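Local coordinates for post-proline cleaving enzyme (Rickettsia typhi, PDB 4HVT), which probably cleaves oligopeptides after proline as a serine-type endopeptidase, pairing a beta-propeller with an alpha/beta-hydrolase domain, at residues Gly296-Tyr301 and Glu382-Pro387; Ser308-Lys313 and Thr338-Leu343; Ser356-Arg361 and Tyr424-Thr429. One frame throughout, in Å; residues are numbered along the deposited sequence.

How the contacts relate
All six segments lie in the beta-propeller part of the chain, so each contact is packing among propeller strands and turns, with centres about 25 to 29 Å from the chain centre; the peptidase part, which probably carries the catalytic serine, belongs to the other domain. Contacts 1 and 3 each join two successive blades, whereas contact 2 lies within one blade. Contact 1 sits between the others: its centre is about 15 Å from that of contact 2, where Trp384 CD1 touches Leu343 CD2 at 3.9 Å, and about 14 Å from that of contact 3, where Ser297 O and Thr357 OG1 are hydrogen-bonded at 2.8 Å. Contacts 2 and 3, centres about 28 Å apart, do not touch.

Contact 1 of 3, residues Gly296-Tyr301 and Glu382-Pro387; sequences GSFKEY and EQWTKP
Tyr301 meets Glu382 through its hydroxyl and Trp384 through its ring, and these pairs join two successive blades of the beta-propeller: the hairpin of strands 293-298 and 301-305 on one side, the short strand 383-384 on the other. A type II' turn from Phe298 to Tyr301 closes that hairpin, and Phe298 and Tyr301 both point their CB atoms at the partner segment. Tyr301 holds CG anti to its carbonyl carbon (chi1 -70°), which turns the phenol ring toward Trp384 and Glu382. Trp384 presents the edge of its six-membered ring to the Tyr301 face in an offset edge-to-face pair, centroids 5.5 Å apart and planes at 79°. Its CZ2 lies 3.6 Å from Tyr301 CB, which sits near the indole plane. Two atoms further round the six-membered ring, Trp384 CZ3 comes within 4.1 Å of Phe298 CD2, a looser apolar touch. Around this trio, His326 makes a further edge-to-face pair with Tyr301, and Phe303 lies against Trp384. On the exposed side, Glu382 folds back, bent at chi2 (-58°), which brings OE1 to the edge of the phenol ring. Tyr301 OH donates to Glu382 OE1 at 2.7 Å, reaching it from above the carboxylate plane. The same oxygen takes a second donor, a water 3.0 Å from OE1 of Glu382 that also bonds weakly to Glu300 OE1; the water thus lies between two carboxylates.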
ATOM      1  N   GLY A 296      13.796   7.542   8.403  1.00  8.11           N
ATOM      2  CA  GLY A 296      13.425   8.686   9.212  1.00  8.01           C
ATOM      3  C   GLY A 296      14.642   9.415   9.753  1.00  7.96           C
ATOM      4  O   GLY A 296      15.795   9.024   9.499  1.00  8.02           O
ATOM      5  N   SER A 297      14.380  10.383  10.630  1.00  8.14           N
ATOM      6  CA  SER A 297      15.434  11.205  11.277  1.00  8.23           C
ATOM      7  C   SER A 297      14.938  11.713  12.621  1.00  8.62           C
ATOM      8  O   SER A 297      13.771  11.695  12.923  1.00  8.40           O
ATOM      9  CB  SER A 297      15.777  12.384  10.427  1.00  8.07           C
ATOM     10  OG  SER A 297      14.693  13.276  10.293  1.00  7.87           O
ATOM     11  N   PHE A 298      15.902  12.226  13.382  1.00  9.17           N
ATOM     12  CA  PHE A 298      15.665  12.904  14.628  1.00  9.75           C
ATOM     13  C   PHE A 298      16.846  13.842  14.814  1.00 10.09           C
ATOM     14  O   PHE A 298      18.006  13.398  14.823  1.00  9.68           O
ATOM     15  CB  PHE A 298      15.616  11.934  15.780  1.00 10.37           C
ATOM     16  CG  PHE A 298      15.257  12.582  17.101  1.00 11.09           C
ATOM     17  CD1 PHE A 298      14.029  13.194  17.266  1.00 11.35           C
ATOM     18  CD2 PHE A 298      16.179  12.635  18.151  1.00 12.08           C
ATOM     19  CE1 PHE A 298      13.706  13.796  18.488  1.00 12.12           C
ATOM     20  CE2 PHE A 298      15.862  13.245  19.369  1.00 12.52           C
ATOM     21  CZ  PHE A 298      14.620  13.804  19.540  1.00 12.42           C
ATOM     22  N   LYS A 299      16.561  15.122  15.004  1.00 10.51           N
ATOM     23  CA  LYS A 299      17.617  16.131  15.041  1.00 11.01           C
ATOM     24  C   LYS A 299      18.487  15.932  13.787  1.00 10.65           C
ATOM     25  O   LYS A 299      17.956  15.753  12.714  1.00  9.76           O
ATOM     26  CB  LYS A 299      18.407  16.107  16.373  1.00 12.25           C
ATOM     27  CG  LYS A 299      17.522  16.067  17.593  1.00 13.34           C
ATOM     28  CD  LYS A 299      16.683  17.228  17.739  1.00 14.28           C
ATOM     29  CE  LYS A 299      16.455  17.490  19.263  1.00 15.48           C
ATOM     30  NZ  LYS A 299      15.617  18.690  19.355  1.00 15.99           N
ATOM     31  N   GLU A 300      19.796  15.924  13.936  1.00 11.05           N
ATOM     32  CA  GLU A 300      20.706  15.780  12.781  1.00 11.32           C
ATOM     33  C   GLU A 300      21.084  14.317  12.478  1.00 10.83           C
ATOM     34  O   GLU A 300      21.958  14.075  11.666  1.00 10.37           O
ATOM     35  CB  GLU A 300      21.984  16.617  13.044  1.00 12.66           C
ATOM     36  CG  GLU A 300      21.674  18.107  13.026  1.00 13.82           C
ATOM     37  CD  GLU A 300      22.869  19.007  13.188  1.00 16.01           C
ATOM     38  OE1 GLU A 300      24.012  18.514  13.090  1.00 17.62           O
ATOM     39  OE2 GLU A 300      22.662  20.246  13.447  1.00 17.52           O
ATOM     40  N   TYR A 301      20.373  13.341  13.047  1.00 10.45           N
ATOM     41  CA  TYR A 301      20.667  11.923  12.860  1.00 10.25           C
ATOM     42  C   TYR A 301      19.636  11.270  11.927  1.00  9.59           C
ATOM     43  O   TYR A 301      18.468  11.680  11.980  1.00  9.33           O
ATOM     44  CB  TYR A 301      20.679  11.201  14.212  1.00 10.72           C
ATOM     45  CG  TYR A 301      21.869  11.624  15.033  1.00 11.69           C
ATOM     46  CD1 TYR A 301      21.884  12.857  15.672  1.00 12.17           C
ATOM     47  CD2 TYR A 301      23.009  10.850  15.075  1.00 12.33           C
ATOM     48  CE1 TYR A 301      22.984  13.296  16.353  1.00 13.08           C
ATOM     49  CE2 TYR A 301      24.110  11.279  15.775  1.00 13.09           C
ATOM     50  CZ  TYR A 301      24.100  12.511  16.384  1.00 13.51           C
ATOM     51  OH  TYR A 301      25.211  12.980  17.042  1.00 14.94           O
ATOM     52  N   GLU A 382      24.253  13.891  22.984  1.00 31.99           N
ATOM     53  CA  GLU A 382      24.610  13.220  21.755  1.00 31.70           C
ATOM     54  C   GLU A 382      24.702  11.679  21.872  1.00 28.56           C
ATOM     55  O   GLU A 382      25.320  11.035  21.017  1.00 30.11           O
ATOM     56  CB  GLU A 382      25.936  13.778  21.172  1.00 35.36           C
ATOM     57  CG  GLU A 382      25.899  15.238  20.737  1.00 36.92           C
ATOM     58  CD  GLU A 382      24.838  15.525  19.687  1.00 39.25           C
ATOM     59  OE1 GLU A 382      25.071  15.265  18.474  1.00 38.62           O
ATOM     60  OE2 GLU A 382      23.764  16.031  20.084  1.00 42.50           O
ATOM     61  N   GLN A 383      24.077  11.077  22.889  1.00 25.02           N
ATOM     62  CA  GLN A 383      23.958   9.598  22.912  1.00 22.95           C
ATOM     63  C   GLN A 383      22.488   9.183  22.916  1.00 19.24           C
ATOM     64  O   GLN A 383      21.663   9.862  23.508  1.00 18.41           O
ATOM     65  CB  GLN A 383      24.604   9.000  24.157  1.00 26.47           C
ATOM     66  CG  GLN A 383      26.102   9.198  24.277  1.00 30.45           C
ATOM     67  CD  GLN A 383      26.911   8.498  23.190  1.00 34.46           C
ATOM     68  OE1 GLN A 383      26.757   7.285  22.914  1.00 39.70           O
ATOM     69  NE2 GLN A 383      27.815   9.256  22.582  1.00 38.42           N
ATOM     70  N   TRP A 384      22.205   8.060  22.276  1.00 16.36           N
ATOM     71  CA  TRP A 384      20.858   7.470  22.319  1.00 15.12           C
ATOM     72  C   TRP A 384      20.503   6.933  23.687  1.00 15.49           C
ATOM     73  O   TRP A 384      21.257   6.163  24.279  1.00 16.60           O
ATOM     74  CB  TRP A 384      20.720   6.345  21.273  1.00 14.50           C
ATOM     75  CG  TRP A 384      20.955   6.848  19.888  1.00 13.65           C
ATOM     76  CD1 TRP A 384      22.018   6.567  19.090  1.00 14.05           C
ATOM     77  CD2 TRP A 384      20.121   7.754  19.147  1.00 12.90           C
ATOM     78  NE1 TRP A 384      21.907   7.240  17.886  1.00 13.32           N
ATOM     79  CE2 TRP A 384      20.757   7.991  17.905  1.00 13.05           C
ATOM     80  CE3 TRP A 384      18.948   8.435  19.425  1.00 12.80           C
ATOM     81  CZ2 TRP A 384      20.207   8.845  16.935  1.00 12.60           C
ATOM     82  CZ3 TRP A 384      18.374   9.224  18.426  1.00 12.72           C
ATOM     83  CH2 TRP A 384      19.005   9.417  17.212  1.00 12.21           C
ATOM     84  N   THR A 385      19.367   7.344  24.203  1.00 14.90           N
ATOM     85  CA  THR A 385      18.989   6.916  25.567  1.00 15.09           C
ATOM     86  C   THR A 385      18.465   5.477  25.551  1.00 15.17           C
ATOM     87  O   THR A 385      18.148   4.907  24.484  1.00 14.35           O
ATOM     88  CB  THR A 385      17.913   7.821  26.162  1.00 14.84           C
ATOM     89  OG1 THR A 385      16.733   7.773  25.345  1.00 13.95           O
ATOM     90  CG2 THR A 385      18.394   9.213  26.286  1.00 15.21           C
ATOM     91  N   LYS A 386      18.426   4.861  26.737  1.00 16.05           N
ATOM     92  CA  LYS A 386      17.901   3.515  26.864  1.00 16.43           C
ATOM     93  C   LYS A 386      16.417   3.579  26.539  1.00 15.87           C
ATOM     94  O   LYS A 386      15.706   4.381  27.140  1.00 16.28           O
ATOM     95  CB  LYS A 386      18.047   3.008  28.325  1.00 17.94           C
ATOM     96  CG  LYS A 386      17.559   1.580  28.430  1.00 18.92           C
ATOM     97  CD  LYS A 386      17.858   0.972  29.798  1.00 20.76           C
ATOM     98  CE  LYS A 386      17.123   1.717  30.895  1.00 22.64           C
ATOM     99  NZ  LYS A 386      16.429   0.702  31.787  1.00 23.89           N
ATOM    100  N   PRO A 387      15.948   2.758  25.616  1.00 15.31           N
ATOM    101  CA  PRO A 387      14.523   2.802  25.240  1.00 15.03           C
ATOM    102  C   PRO A 387      13.561   2.425  26.377  1.00 14.76           C
ATOM    103  O   PRO A 387      13.959   1.728  27.313  1.00 16.93           O
ATOM    104  CB  PRO A 387      14.429   1.827  24.108  1.00 15.14           C
ATOM    105  CG  PRO A 387      15.822   1.773  23.544  1.00 15.21           C
ATOM    106  CD  PRO A 387      16.728   1.902  24.701  1.00 15.69           C
TER
HETATM  107  O   HOH W   1      24.274  16.806  16.029  1.00 22.80           O

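Contact 2 of 3, residues Ser308-Lys313 and Thr338-Leu343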
ATOM      1  N   SER A 308      20.466  -6.319   3.605  1.00 10.73           N
ATOM      2  CA  SER A 308      21.519  -7.315   3.598  1.00 11.82           C
ATOM      3  C   SER A 308      22.473  -7.108   4.756  1.00 12.50           C
ATOM      4  O   SER A 308      22.543  -5.995   5.321  1.00 11.86           O
ATOM      5  CB  SER A 308      22.288  -7.260   2.266  1.00 12.17           C
ATOM      6  OG  SER A 308      21.423  -7.518   1.187  1.00 12.55           O
ATOM      7  N   ASP A 309      23.230  -8.168   5.079  1.00 13.43           N
ATOM      8  CA  ASP A 309      24.292  -8.027   6.095  1.00 14.55           C
ATOM      9  C   ASP A 309      25.289  -6.967   5.630  1.00 14.62           C
ATOM     10  O   ASP A 309      25.553  -6.844   4.435  1.00 14.48           O
ATOM     11  CB  ASP A 309      25.097  -9.311   6.277  1.00 15.74           C
ATOM     12  CG  ASP A 309      24.302 -10.464   6.837  1.00 16.53           C
ATOM     13  OD1 ASP A 309      23.177 -10.296   7.370  1.00 16.53           O
ATOM     14  OD2 ASP A 309      24.854 -11.608   6.699  1.00 18.65           O
ATOM     15  N   TRP A 310      25.794  -6.188   6.578  1.00 15.27           N
ATOM     16  CA  TRP A 310      26.793  -5.161   6.303  1.00 15.30           C
ATOM     17  C   TRP A 310      28.066  -5.438   7.130  1.00 17.05           C
ATOM     18  O   TRP A 310      28.006  -5.321   8.343  1.00 16.65           O
ATOM     19  CB  TRP A 310      26.216  -3.818   6.698  1.00 14.58           C
ATOM     20  CG  TRP A 310      27.035  -2.626   6.365  1.00 14.64           C
ATOM     21  CD1 TRP A 310      28.223  -2.577   5.647  1.00 15.33           C
ATOM     22  CD2 TRP A 310      26.735  -1.278   6.714  1.00 14.09           C
ATOM     23  NE1 TRP A 310      28.656  -1.265   5.551  1.00 15.31           N
ATOM     24  CE2 TRP A 310      27.752  -0.452   6.186  1.00 14.55           C
ATOM     25  CE3 TRP A 310      25.718  -0.685   7.426  1.00 14.35           C
ATOM     26  CZ2 TRP A 310      27.734   0.951   6.349  1.00 13.90           C
ATOM     27  CZ3 TRP A 310      25.686   0.675   7.592  1.00 13.68           C
ATOM     28  CH2 TRP A 310      26.657   1.496   7.028  1.00 13.64           C
ATOM     29  N   LYS A 311      29.191  -5.800   6.463  1.00 18.18           N
ATOM     30  CA  LYS A 311      30.493  -5.934   7.149  1.00 20.37           C
ATOM     31  C   LYS A 311      30.999  -4.524   7.332  1.00 21.44           C
ATOM     32  O   LYS A 311      31.400  -3.901   6.378  1.00 23.19           O
ATOM     33  CB  LYS A 311      31.516  -6.733   6.315  1.00 22.24           C
ATOM     34  N   PHE A 312      30.846  -3.977   8.531  1.00 23.66           N
ATOM     35  CA  PHE A 312      31.143  -2.558   8.803  1.00 23.99           C
ATOM     36  C   PHE A 312      32.244  -2.538   9.860  1.00 25.51           C
ATOM     37  O   PHE A 312      32.000  -2.905  10.997  1.00 24.91           O
ATOM     38  CB  PHE A 312      29.869  -1.777   9.248  1.00 22.67           C
ATOM     39  CG  PHE A 312      30.150  -0.345   9.618  1.00 23.36           C
ATOM     40  CD1 PHE A 312      30.428   0.604   8.632  1.00 23.40           C
ATOM     41  CD2 PHE A 312      30.218   0.044  10.957  1.00 23.62           C
ATOM     42  CE1 PHE A 312      30.702   1.915   8.973  1.00 23.92           C
ATOM     43  CE2 PHE A 312      30.502   1.356  11.305  1.00 23.26           C
ATOM     44  CZ  PHE A 312      30.759   2.296  10.305  1.00 23.90           C
ATOM     45  N   LYS A 313      33.465  -2.174   9.461  1.00 27.66           N
ATOM     46  CA  LYS A 313      34.643  -2.199  10.347  1.00 30.06           C
ATOM     47  C   LYS A 313      34.762  -3.594  10.988  1.00 31.09           C
ATOM     48  O   LYS A 313      34.868  -4.580  10.250  1.00 32.24           O
ATOM     49  CB  LYS A 313      34.559  -1.048  11.360  1.00 30.94           C
ATOM     50  CG  LYS A 313      34.465   0.318  10.669  1.00 32.51           C
ATOM     51  CD  LYS A 313      34.938   1.463  11.553  1.00 35.20           C
ATOM     52  CE  LYS A 313      34.187   2.751  11.265  1.00 36.12           C
ATOM     53  NZ  LYS A 313      35.049   3.949  11.500  1.00 37.80           N
ATOM     54  N   THR A 338      32.290   7.837  12.094  1.00 22.36           N
ATOM     55  CA  THR A 338      32.473   7.687  13.508  1.00 21.78           C
ATOM     56  C   THR A 338      31.176   7.600  14.320  1.00 18.81           C
ATOM     57  O   THR A 338      31.209   7.118  15.440  1.00 19.07           O
ATOM     58  CB  THR A 338      33.302   8.870  14.036  1.00 23.05           C
ATOM     59  OG1 THR A 338      32.553  10.074  13.881  1.00 23.75           O
ATOM     60  CG2 THR A 338      34.640   9.016  13.278  1.00 24.50           C
ATOM     61  N   SER A 339      30.039   8.043  13.783  1.00 16.59           N
ATOM     62  CA  SER A 339      28.803   8.132  14.569  1.00 15.76           C
ATOM     63  C   SER A 339      27.870   6.929  14.462  1.00 15.06           C
ATOM     64  O   SER A 339      26.767   6.954  15.056  1.00 14.65           O
ATOM     65  CB  SER A 339      27.990   9.391  14.198  1.00 15.22           C
ATOM     66  OG  SER A 339      27.503   9.289  12.894  1.00 14.48           O
ATOM     67  N   LEU A 340      28.215   5.905  13.701  1.00 14.85           N
ATOM     68  CA  LEU A 340      27.213   4.889  13.422  0.50 14.42           C
ATOM     69  C   LEU A 340      26.931   4.050  14.660  1.00 14.55           C
ATOM     70  O   LEU A 340      27.865   3.623  15.351  1.00 15.28           O
ATOM     71  CB  LEU A 340      27.625   4.032  12.229  0.50 14.49           C
ATOM     72  CG  LEU A 340      26.605   2.954  11.911  0.50 14.20           C
ATOM     73  CD1 LEU A 340      26.368   2.964  10.397  0.50 13.83           C
ATOM     74  CD2 LEU A 340      27.063   1.595  12.430  0.50 14.82           C
ATOM     75  N   LYS A 341      25.637   3.846  14.964  1.00 14.20           N
ATOM     76  CA  LYS A 341      25.204   3.067  16.100  1.00 14.66           C
ATOM     77  C   LYS A 341      24.144   2.097  15.626  1.00 13.96           C
ATOM     78  O   LYS A 341      23.395   2.415  14.750  1.00 13.53           O
ATOM     79  CB  LYS A 341      24.632   3.962  17.154  1.00 15.19           C
ATOM     80  CG  LYS A 341      25.635   4.972  17.696  1.00 16.85           C
ATOM     81  CD  LYS A 341      26.599   4.245  18.579  1.00 18.74           C
ATOM     82  CE  LYS A 341      27.512   5.163  19.348  1.00 20.30           C
ATOM     83  NZ  LYS A 341      28.336   4.261  20.168  1.00 22.22           N
ATOM     84  N   ILE A 342      24.057   0.934  16.261  1.00 14.27           N
ATOM     85  CA  ILE A 342      23.015  -0.030  15.941  1.00 13.57           C
ATOM     86  C   ILE A 342      21.874   0.082  16.947  1.00 13.60           C
ATOM     87  O   ILE A 342      22.082  -0.024  18.173  1.00 14.29           O
ATOM     88  CB  ILE A 342      23.563  -1.459  15.985  1.00 13.88           C
ATOM     89  CG1 ILE A 342      24.651  -1.619  14.922  1.00 14.25           C
ATOM     90  CG2 ILE A 342      22.463  -2.453  15.812  1.00 13.73           C
ATOM     91  CD1 ILE A 342      25.619  -2.711  15.239  1.00 15.07           C
ATOM     92  N   LEU A 343      20.701   0.358  16.454  1.00 13.21           N
ATOM     93  CA  LEU A 343      19.525   0.563  17.328  1.00 13.89           C
ATOM     94  C   LEU A 343      18.582  -0.610  17.430  1.00 13.57           C
ATOM     95  O   LEU A 343      17.773  -0.662  18.372  1.00 14.53           O
ATOM     96  CB  LEU A 343      18.752   1.777  16.918  1.00 14.14           C
ATOM     97  CG  LEU A 343      19.654   3.027  17.123  1.00 15.14           C
ATOM     98  CD1 LEU A 343      18.808   4.228  16.852  1.00 15.35           C
ATOM     99  CD2 LEU A 343      20.298   3.082  18.489  1.00 17.20           C
TER
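Ser339 OG is gripped by two groups, the carboxylate OD2 of Asp329 and the backbone N of His326, and so ties down the residue just before Leu340, whose side chain meets Trp310 and Phe312. Leu340 was modelled in two conformers; the methyl distances that follow belong to one of them, with an unstaggered chi2 (134°), and are provisional. With CG anti to the backbone N (chi1 180°), Leu340 directs its side chain toward 308-313, where CD1 serves both rings and CD2 serves Phe312. CD1 touches CZ3 and CH2 of Trp310 obliquely, 3.7 Å from each, and also lies over one face of the Phe312 ring. CD2 of Leu340 is 3.6 Å from Phe312 CE2. Across the ring, Lys313 CG sits over the centre of the opposite face, 4.1 Å above its plane. Within this propeller domain, the two-stranded hairpin 310-312/315-317 emerges between blade strands 301-305 and 322-326 and packs against the loop leading into 341-344, one of the blade's two outermost strands; Ile317 of the hairpin also touches Leu340. Phe312 CB in turn rests over one face of the Trp310 indole, 3.8 Å above its plane and offset toward the rim.

Contact 3 of 3, residues Ser356-Arg361 and Tyr424-Thr429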
ATOM      1  N   SER A 356       8.918   6.703  13.803  1.00  9.17           N
ATOM      2  CA  SER A 356       8.114   7.921  13.696  1.00  9.48           C
ATOM      3  C   SER A 356       8.657   8.848  14.778  1.00  9.57           C
ATOM      4  O   SER A 356       9.089   8.375  15.841  1.00  9.74           O
ATOM      5  CB  SER A 356       6.638   7.635  13.882  1.00  9.93           C
ATOM      6  OG  SER A 356       5.813   8.659  13.351  1.00 11.09           O
ATOM      7  N   THR A 357       8.628  10.135  14.517  1.00  9.64           N
ATOM      8  CA  THR A 357       9.338  11.058  15.378  1.00 10.67           C
ATOM      9  C   THR A 357       8.386  12.132  15.903  1.00 10.49           C
ATOM     10  O   THR A 357       7.485  12.570  15.152  1.00 10.15           O
ATOM     11  CB  THR A 357      10.473  11.738  14.538  1.00 11.61           C
ATOM     12  OG1 THR A 357      11.338  10.703  14.007  1.00 12.59           O
ATOM     13  CG2 THR A 357      11.297  12.601  15.381  1.00 12.63           C
ATOM     14  N   THR A 358       8.593  12.526  17.168  1.00 10.70           N
ATOM     15  CA  THR A 358       7.983  13.714  17.773  1.00 10.86           C
ATOM     16  C   THR A 358       9.091  14.707  18.094  1.00 11.38           C
ATOM     17  O   THR A 358      10.288  14.438  17.871  1.00 10.99           O
ATOM     18  CB  THR A 358       7.141  13.423  18.998  1.00 11.35           C
ATOM     19  OG1 THR A 358       8.002  13.097  20.123  1.00 11.88           O
ATOM     20  CG2 THR A 358       6.141  12.325  18.731  1.00 10.90           C
ATOM     21  N   LYS A 359       8.694  15.850  18.619  1.00 11.93           N
ATOM     22  CA  LYS A 359       9.674  16.892  18.994  0.50 12.36           C
ATOM     23  C   LYS A 359      10.819  16.340  19.832  1.00 12.50           C
ATOM     24  O   LYS A 359      11.973  16.756  19.683  1.00 12.62           O
ATOM     25  CB  LYS A 359       8.971  18.006  19.782  0.50 13.23           C
ATOM     26  CG  LYS A 359       9.826  19.248  20.053  0.50 14.26           C
ATOM     27  CD  LYS A 359       9.119  20.234  20.959  0.50 15.33           C
ATOM     28  CE  LYS A 359       8.139  21.138  20.254  0.50 15.89           C
ATOM     29  NZ  LYS A 359       7.522  22.153  21.159  0.50 16.85           N
ATOM     30  N   ASP A 360      10.494  15.459  20.786  1.00 12.52           N
ATOM     31  CA  ASP A 360      11.489  15.016  21.737  1.00 12.83           C
ATOM     32  C   ASP A 360      11.558  13.484  21.914  1.00 12.43           C
ATOM     33  O   ASP A 360      12.273  13.007  22.768  1.00 12.59           O
ATOM     34  CB  ASP A 360      11.268  15.714  23.069  1.00 13.93           C
ATOM     35  CG  ASP A 360       9.966  15.362  23.694  1.00 14.60           C
ATOM     36  OD1 ASP A 360       9.207  14.550  23.148  1.00 13.70           O
ATOM     37  OD2 ASP A 360       9.688  15.940  24.767  1.00 15.81           O
ATOM     38  N   ARG A 361      10.892  12.711  21.051  1.00 11.91           N
ATOM     39  CA  ARG A 361      10.989  11.256  21.129  1.00 11.75           C
ATOM     40  C   ARG A 361      11.043  10.622  19.735  1.00 11.42           C
ATOM     41  O   ARG A 361      10.414  11.120  18.793  1.00 11.82           O
ATOM     42  CB  ARG A 361       9.747  10.678  21.869  1.00 12.16           C
ATOM     43  CG  ARG A 361       9.748  11.049  23.341  1.00 13.39           C
ATOM     44  CD  ARG A 361      10.770  10.252  24.127  1.00 14.09           C
ATOM     45  NE  ARG A 361      10.661  10.467  25.551  1.00 15.79           N
ATOM     46  CZ  ARG A 361      11.263  11.474  26.202  1.00 16.30           C
ATOM     47  NH1 ARG A 361      11.967  12.415  25.536  1.00 16.35           N
ATOM     48  NH2 ARG A 361      11.142  11.605  27.538  1.00 18.11           N
ATOM     49  N   TYR A 424      -5.380   7.121  20.452  1.00 10.94           N
ATOM     50  CA  TYR A 424      -4.801   7.690  21.622  1.00 11.34           C
ATOM     51  C   TYR A 424      -4.006   8.940  21.302  1.00 11.47           C
ATOM     52  O   TYR A 424      -3.403   9.001  20.234  1.00 10.92           O
ATOM     53  CB  TYR A 424      -3.880   6.702  22.310  1.00 11.43           C
ATOM     54  CG  TYR A 424      -4.422   5.357  22.608  1.00 11.60           C
ATOM     55  CD1 TYR A 424      -4.525   4.384  21.621  1.00 11.54           C
ATOM     56  CD2 TYR A 424      -4.808   5.007  23.913  1.00 12.24           C
ATOM     57  CE1 TYR A 424      -4.993   3.120  21.930  1.00 11.92           C
ATOM     58  CE2 TYR A 424      -5.270   3.773  24.193  1.00 12.54           C
ATOM     59  CZ  TYR A 424      -5.398   2.836  23.206  1.00 12.29           C
ATOM     60  OH  TYR A 424      -5.886   1.551  23.515  1.00 13.21           O
ATOM     61  N   LEU A 425      -4.048   9.929  22.202  1.00 12.18           N
ATOM     62  CA  LEU A 425      -3.242  11.097  22.109  1.00 12.65           C
ATOM     63  C   LEU A 425      -1.978  10.852  22.906  1.00 12.87           C
ATOM     64  O   LEU A 425      -2.013  10.527  24.091  1.00 13.17           O
ATOM     65  CB  LEU A 425      -3.948  12.299  22.680  1.00 13.45           C
ATOM     66  CG  LEU A 425      -3.229  13.652  22.657  1.00 13.79           C
ATOM     67  CD1 LEU A 425      -3.032  14.138  21.211  1.00 13.47           C
ATOM     68  CD2 LEU A 425      -4.042  14.658  23.461  1.00 14.60           C
ATOM     69  N   TRP A 426      -0.838  11.031  22.260  1.00 12.35           N
ATOM     70  CA  TRP A 426       0.425  11.074  22.983  1.00 12.85           C
ATOM     71  C   TRP A 426       0.623  12.487  23.472  1.00 13.76           C
ATOM     72  O   TRP A 426       0.769  13.404  22.688  1.00 13.18           O
ATOM     73  CB  TRP A 426       1.570  10.659  22.037  1.00 12.42           C
ATOM     74  CG  TRP A 426       2.964  10.704  22.632  1.00 12.48           C
ATOM     75  CD1 TRP A 426       3.902  11.702  22.413  1.00 12.88           C
ATOM     76  CD2 TRP A 426       3.608   9.729  23.465  1.00 12.66           C
ATOM     77  NE1 TRP A 426       5.083  11.390  23.063  1.00 12.95           N
ATOM     78  CE2 TRP A 426       4.930  10.211  23.734  1.00 13.21           C
ATOM     79  CE3 TRP A 426       3.201   8.520  24.046  1.00 13.12           C
ATOM     80  CZ2 TRP A 426       5.858   9.479  24.490  1.00 13.40           C
ATOM     81  CZ3 TRP A 426       4.102   7.808  24.808  1.00 13.68           C
ATOM     82  CH2 TRP A 426       5.435   8.296  25.029  1.00 13.78           C
ATOM     83  N   VAL A 427       0.663  12.637  24.784  1.00 15.23           N
ATOM     84  CA  VAL A 427       0.720  13.943  25.421  1.00 17.89           C
ATOM     85  C   VAL A 427       2.147  14.290  25.786  1.00 19.45           C
ATOM     86  O   VAL A 427       3.076  13.462  25.726  1.00 18.57           O
ATOM     87  CB  VAL A 427      -0.238  14.063  26.624  1.00 19.04           C
ATOM     88  CG1 VAL A 427      -1.661  13.902  26.116  1.00 19.66           C
ATOM     89  CG2 VAL A 427       0.080  13.035  27.666  1.00 19.65           C
ATOM     90  N   LYS A 428       2.325  15.543  26.136  1.00 22.61           N
ATOM     91  CA  LYS A 428       3.677  16.091  26.280  1.00 25.28           C
ATOM     92  C   LYS A 428       4.422  15.531  27.473  1.00 25.12           C
ATOM     93  O   LYS A 428       5.649  15.616  27.498  1.00 27.03           O
ATOM     94  CB  LYS A 428       3.680  17.615  26.385  1.00 29.03           C
ATOM     95  CG  LYS A 428       2.529  18.316  25.683  1.00 32.52           C
ATOM     96  CD  LYS A 428       2.449  19.775  26.120  1.00 35.40           C
ATOM     97  CE  LYS A 428       2.030  19.931  27.570  1.00 38.14           C
ATOM     98  NZ  LYS A 428       2.414  21.267  28.092  1.00 40.23           N
ATOM     99  N   THR A 429       3.696  14.967  28.438  1.00 25.14           N
ATOM    100  CA  THR A 429       4.263  14.236  29.569  1.00 24.79           C
ATOM    101  C   THR A 429       4.565  12.755  29.227  1.00 22.22           C
ATOM    102  O   THR A 429       4.822  11.921  30.096  1.00 20.90           O
ATOM    103  CB  THR A 429       3.301  14.299  30.776  1.00 27.07           C
ATOM    104  OG1 THR A 429       2.034  13.735  30.417  1.00 27.18           O
ATOM    105  CG2 THR A 429       3.103  15.755  31.218  1.00 28.87           C
TER
HETATM  106  O   HOH W   2       6.801  13.548  22.518  1.00 16.92           O
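Trp426 faces Thr358 and Arg361 by loose apolar touches but is joined to the Thr358-Asp360 loop by a water held by three hydrogen bonds, and the two halves of the contact differ sharply. Its CG stands anti to the backbone N (chi1 178°), which carries the indole out from strand 422-426 across to the loop. On the tight side the water lies at the indole edge, in its plane, and takes the N-H of Trp426 NE1 at 2.8 Å. It also accepts from Thr358 OG1 at 2.7 Å and donates to Asp360 OD1 at 2.7 Å, so it supplies the buried indole N-H with an acceptor while linking it to the loop. The loop that offers these partners is itself braced. Thr358 N donates to Arg361 O at 2.8 Å, and Thr358 OG1 receives weak bonds from Asp360 N and from Arg361 N. Arg361 NH1 donates to Asp360 O at 2.8 Å; that oxygen lies only 8° out of the guanidinium plane, whereas the donor stands 45° above the carbonyl plane. Asp360 OD2 is bonded to His430 NE2. By contrast, direct packing is slack: Thr358 CG2 stays 4.4 Å from Trp426 CD1, and Arg361 CG stays 4.3 Å from Trp426 CZ2, both oblique to the ring. Toward solvent, Lys359 and Lys428 are exposed. In the beta-propeller the contact sets the hairpin turn between strands 350-357 and 362-368 against the next blade, where strand 422-426 runs between 410-415 and 432-436. Phe363 packs edge-to-face with Trp426, Leu432 of strand 432-436 touches the indole, and Ala410 of strand 410-415 touches Thr358.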